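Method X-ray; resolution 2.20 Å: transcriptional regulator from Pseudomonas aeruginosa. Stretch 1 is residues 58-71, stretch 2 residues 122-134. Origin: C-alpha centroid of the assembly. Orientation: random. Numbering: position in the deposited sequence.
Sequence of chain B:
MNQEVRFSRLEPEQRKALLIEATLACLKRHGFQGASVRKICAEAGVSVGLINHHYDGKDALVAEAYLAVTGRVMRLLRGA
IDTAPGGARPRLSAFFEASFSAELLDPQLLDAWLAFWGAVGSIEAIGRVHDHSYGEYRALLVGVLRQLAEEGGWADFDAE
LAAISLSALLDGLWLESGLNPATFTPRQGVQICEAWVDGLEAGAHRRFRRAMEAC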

# COMPACT_ATOMS: atom_id res chain seq x y z
N LYS B 58 -24.50 -3.17 -2.02
CA LYS B 58 -23.31 -2.62 -1.46
C LYS B 58 -22.17 -2.69 -2.50
O LYS B 58 -21.58 -1.68 -2.83
N ASP B 59 -21.89 -3.85 -3.05
CA ASP B 59 -20.78 -3.96 -4.01
C ASP B 59 -20.83 -2.83 -5.05
O ASP B 59 -19.84 -2.21 -5.32
N ALA B 60 -22.01 -2.59 -5.61
CA ALA B 60 -22.23 -1.59 -6.63
C ALA B 60 -22.02 -0.14 -6.13
O ALA B 60 -21.55 0.71 -6.86
N LEU B 61 -22.38 0.13 -4.88
CA LEU B 61 -22.14 1.45 -4.28
C LEU B 61 -20.66 1.67 -4.06
O LEU B 61 -20.16 2.75 -4.27
N VAL B 62 -19.96 0.63 -3.65
CA VAL B 62 -18.51 0.75 -3.37
C VAL B 62 -17.71 0.92 -4.69
O VAL B 62 -16.88 1.83 -4.78
N ALA B 63 -18.03 0.09 -5.70
CA ALA B 63 -17.49 0.28 -7.05
C ALA B 63 -17.76 1.68 -7.59
O ALA B 63 -16.86 2.31 -8.16
N GLU B 64 -18.95 2.21 -7.40
CA GLU B 64 -19.20 3.61 -7.82
C GLU B 64 -18.31 4.64 -7.09
O GLU B 64 -17.78 5.57 -7.71
N ALA B 65 -18.19 4.50 -5.77
CA ALA B 65 -17.25 5.33 -5.00
C ALA B 65 -15.77 5.18 -5.46
O ALA B 65 -15.04 6.18 -5.53
N TYR B 66 -15.36 3.94 -5.72
CA TYR B 66 -14.02 3.60 -6.18
C TYR B 66 -13.77 4.29 -7.52
O TYR B 66 -12.78 4.94 -7.68
N LEU B 67 -14.73 4.20 -8.43
CA LEU B 67 -14.64 4.86 -9.73
C LEU B 67 -14.56 6.37 -9.69
O LEU B 67 -13.83 6.98 -10.50
N ALA B 68 -15.36 6.98 -8.81
CA ALA B 68 -15.32 8.40 -8.56
C ALA B 68 -13.94 8.79 -8.03
O ALA B 68 -13.38 9.74 -8.50
N VAL B 69 -13.40 8.05 -7.08
CA VAL B 69 -12.19 8.47 -6.39
C VAL B 69 -10.99 8.41 -7.38
O VAL B 69 -10.25 9.42 -7.56
N THR B 70 -10.84 7.24 -8.02
CA THR B 70 -9.86 7.05 -9.08
C THR B 70 -10.00 8.00 -10.25
O THR B 70 -8.99 8.47 -10.76
N GLY B 71 -11.23 8.29 -10.67
CA GLY B 71 -11.50 9.27 -11.73
C GLY B 71 -10.93 10.63 -11.43
O GLY B 71 -10.32 11.29 -12.30
N SER B 122 -11.85 -10.31 -3.33
CA SER B 122 -13.09 -11.07 -3.19
C SER B 122 -14.26 -10.56 -4.02
O SER B 122 -15.20 -11.30 -4.19
N ILE B 123 -14.25 -9.32 -4.52
CA ILE B 123 -15.41 -8.83 -5.32
C ILE B 123 -14.91 -8.49 -6.71
O ILE B 123 -14.17 -7.49 -6.86
N GLU B 124 -15.34 -9.24 -7.72
CA GLU B 124 -14.71 -9.15 -9.05
C GLU B 124 -14.94 -7.80 -9.71
O GLU B 124 -14.04 -7.29 -10.38
N ALA B 125 -16.13 -7.22 -9.48
CA ALA B 125 -16.47 -5.89 -9.96
C ALA B 125 -15.51 -4.82 -9.45
O ALA B 125 -15.10 -3.93 -10.20
N ILE B 126 -15.14 -4.91 -8.17
CA ILE B 126 -14.15 -4.01 -7.58
C ILE B 126 -12.74 -4.27 -8.12
O ILE B 126 -11.98 -3.31 -8.40
N GLY B 127 -12.44 -5.57 -8.30
CA GLY B 127 -11.27 -6.04 -8.99
C GLY B 127 -11.10 -5.42 -10.34
O GLY B 127 -10.00 -5.02 -10.71
N ARG B 128 -12.20 -5.33 -11.09
CA ARG B 128 -12.14 -4.81 -12.41
C ARG B 128 -11.98 -3.27 -12.41
O ARG B 128 -11.38 -2.72 -13.33
N VAL B 129 -12.53 -2.59 -11.39
CA VAL B 129 -12.27 -1.16 -11.24
C VAL B 129 -10.77 -0.98 -10.99
O VAL B 129 -10.15 -0.17 -11.65
N HIS B 130 -10.18 -1.76 -10.10
CA HIS B 130 -8.76 -1.69 -9.88
C HIS B 130 -7.91 -1.87 -11.14
O HIS B 130 -7.02 -1.10 -11.42
N ASP B 131 -8.18 -2.93 -11.87
CA ASP B 131 -7.36 -3.27 -13.03
C ASP B 131 -7.42 -2.17 -14.06
O ASP B 131 -6.37 -1.76 -14.61
N HIS B 132 -8.63 -1.66 -14.28
CA HIS B 132 -8.83 -0.65 -15.26
C HIS B 132 -8.12 0.67 -14.91
O HIS B 132 -7.51 1.30 -15.79
N SER B 133 -8.23 1.08 -13.65
CA SER B 133 -7.75 2.37 -13.27
C SER B 133 -6.26 2.35 -13.09
O SER B 133 -5.59 3.35 -13.34
N TYR B 134 -5.74 1.25 -12.55
CA TYR B 134 -4.30 1.07 -12.52
C TYR B 134 -3.73 1.03 -13.98
O TYR B 134 -2.69 1.60 -14.26

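Residues 58-71 and 124-134 form two helices that run nearly parallel, their N-to-C directions 9° apart and their axes approaching to 9.4 Å; together the two stretches bury 559 Å². The backbones come nearest where Ala 63 lies beside Ile 126 (CA to CA, 5.5 Å).

Apolar packing dominates the contact. Ile 126 (chi1 m, chi2 t) leaves its CA sideways, but its extended end reaches back to the first helix, placing CD1 3.6 Å from CG1 of Val 62 (t), while its CG2 lies 3.7 Å from CD2 of Tyr 66. One turn on, Val 129 (t) points toward the first helix. Its CG2 meets CB of Ala 63 at 4.3 Å, and its CG1 lies 4.1 Å from CG of Leu 67, whose chi1 of -95° falls between wells. At the N-terminal end, Ile 123 (m, m), the N-cap residue, brings CD1 within 3.3 Å of OD1 of Asp 59 (m), a close van der Waals contact between a methyl and a carboxylate oxygen.

The aromatic contact centres on Tyr 66. Its t rotamer carries the ring across to the second helix, where Val 129 CG1 sits over one face, 3.8 Å from the ring centroid and 22° off the normal, in a CH-pi arrangement.

One hydrogen bond joins the helices: His 130 ND1 donates to Tyr 66 OH at 3.3 Å, with the hydroxyl at the edge of the imidazole. CA-to-CB of His 130 (t) points sideways, and NE2 is satisfied elsewhere in the structure. Thr 70 (p) turns its hydroxyl back to its own helix, OG1 donating to Tyr 66 O at 2.9 Å, while its CG2 packs 3.6 Å from OG of Ser 133 (p).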

# COMPACT_ATOMS: atom_id res chain seq x y z
CB LYS B 58 -22.95 -3.38 -0.20
CG LYS B 58 -21.61 -3.01 0.43
CD LYS B 58 -21.08 -4.27 1.08
CE LYS B 58 -19.94 -4.04 2.00
NZ LYS B 58 -19.97 -5.14 2.98
CB ASP B 59 -20.75 -5.34 -4.68
CG ASP B 59 -20.48 -6.45 -3.71
OD1 ASP B 59 -20.11 -6.18 -2.51
OD2 ASP B 59 -20.65 -7.63 -4.16
CB ALA B 60 -23.59 -1.73 -7.15
CB LEU B 61 -22.92 1.63 -2.95
CG LEU B 61 -24.42 1.86 -3.13
CD1 LEU B 61 -25.22 1.57 -1.83
CD2 LEU B 61 -24.68 3.29 -3.65
CB VAL B 62 -18.00 -0.42 -2.50
CG1 VAL B 62 -16.50 -0.45 -2.46
CG2 VAL B 62 -18.59 -0.37 -1.05
CB ALA B 63 -18.06 -0.77 -8.03
CB GLU B 64 -20.64 4.03 -7.62
CG GLU B 64 -21.58 3.91 -8.83
CD GLU B 64 -21.11 4.65 -10.11
OE1 GLU B 64 -21.49 5.85 -10.33
OE2 GLU B 64 -20.42 3.99 -10.91
CB ALA B 65 -17.36 5.07 -3.52
CB TYR B 66 -13.85 2.06 -6.32
CG TYR B 66 -12.41 1.49 -6.44
CD1 TYR B 66 -11.27 2.29 -6.38
CD2 TYR B 66 -12.22 0.14 -6.56
CE1 TYR B 66 -10.01 1.76 -6.48
CE2 TYR B 66 -10.96 -0.41 -6.64
CZ TYR B 66 -9.85 0.39 -6.60
OH TYR B 66 -8.60 -0.17 -6.70
CB LEU B 67 -15.83 4.45 -10.60
CG LEU B 67 -15.57 3.29 -11.55
CD1 LEU B 67 -16.86 2.70 -12.13
CD2 LEU B 67 -14.57 3.72 -12.71
CB ALA B 68 -16.42 8.83 -7.57
CB VAL B 69 -11.95 7.67 -5.10
CG1 VAL B 69 -10.55 7.78 -4.65
CG2 VAL B 69 -12.86 8.13 -3.98
CB THR B 70 -9.83 5.58 -9.61
OG1 THR B 70 -11.12 5.21 -10.10
CG2 THR B 70 -9.35 4.61 -8.49
CB SER B 122 -13.49 -11.09 -1.72
OG SER B 122 -13.53 -9.78 -1.17
CB ILE B 123 -16.07 -7.56 -4.71
CG1 ILE B 123 -16.34 -7.70 -3.19
CG2 ILE B 123 -17.29 -7.14 -5.56
CD1 ILE B 123 -17.69 -8.38 -2.80
CB GLU B 124 -15.05 -10.34 -10.01
CG GLU B 124 -13.76 -10.81 -10.93
CD GLU B 124 -13.89 -10.61 -12.51
OE1 GLU B 124 -14.40 -9.58 -13.00
OE2 GLU B 124 -13.46 -11.52 -13.30
CB ALA B 125 -17.99 -5.52 -9.61
CB ILE B 126 -14.21 -4.07 -6.03
CG1 ILE B 126 -15.64 -3.63 -5.61
CG2 ILE B 126 -13.08 -3.26 -5.44
CD1 ILE B 126 -15.96 -3.66 -4.08
CB ARG B 128 -13.35 -5.23 -13.23
CG ARG B 128 -13.57 -6.74 -13.39
CD ARG B 128 -14.69 -7.04 -14.47
NE ARG B 128 -16.02 -6.45 -14.15
CZ ARG B 128 -17.05 -7.06 -13.51
NH1 ARG B 128 -16.97 -8.31 -13.04
NH2 ARG B 128 -18.19 -6.38 -13.30
CB VAL B 129 -13.10 -0.48 -10.13
CG1 VAL B 129 -12.61 1.01 -9.95
CG2 VAL B 129 -14.55 -0.55 -10.46
CB HIS B 130 -8.26 -2.68 -8.82
CG HIS B 130 -6.75 -2.68 -8.72
ND1 HIS B 130 -6.06 -1.68 -8.08
CD2 HIS B 130 -5.82 -3.47 -9.31
CE1 HIS B 130 -4.76 -1.90 -8.21
NE2 HIS B 130 -4.58 -2.98 -8.96
CB ASP B 131 -7.79 -4.61 -13.64
CG ASP B 131 -7.56 -5.76 -12.71
OD1 ASP B 131 -6.77 -5.61 -11.77
OD2 ASP B 131 -8.19 -6.81 -12.90
CB HIS B 132 -10.33 -0.38 -15.45
CG HIS B 132 -10.63 0.84 -16.28
ND1 HIS B 132 -10.55 0.84 -17.66
CD2 HIS B 132 -10.98 2.10 -15.93
CE1 HIS B 132 -10.83 2.04 -18.12
NE2 HIS B 132 -11.10 2.83 -17.09
CB SER B 133 -8.41 2.86 -11.98
OG SER B 133 -7.90 2.22 -10.82
CB TYR B 134 -3.96 -0.20 -11.68
CG TYR B 134 -2.46 -0.55 -11.54
CD1 TYR B 134 -1.54 0.32 -10.94
CD2 TYR B 134 -1.98 -1.78 -12.02
CE1 TYR B 134 -0.18 -0.02 -10.84
CE2 TYR B 134 -0.67 -2.13 -11.94
CZ TYR B 134 0.24 -1.26 -11.35
OH TYR B 134 1.56 -1.70 -11.27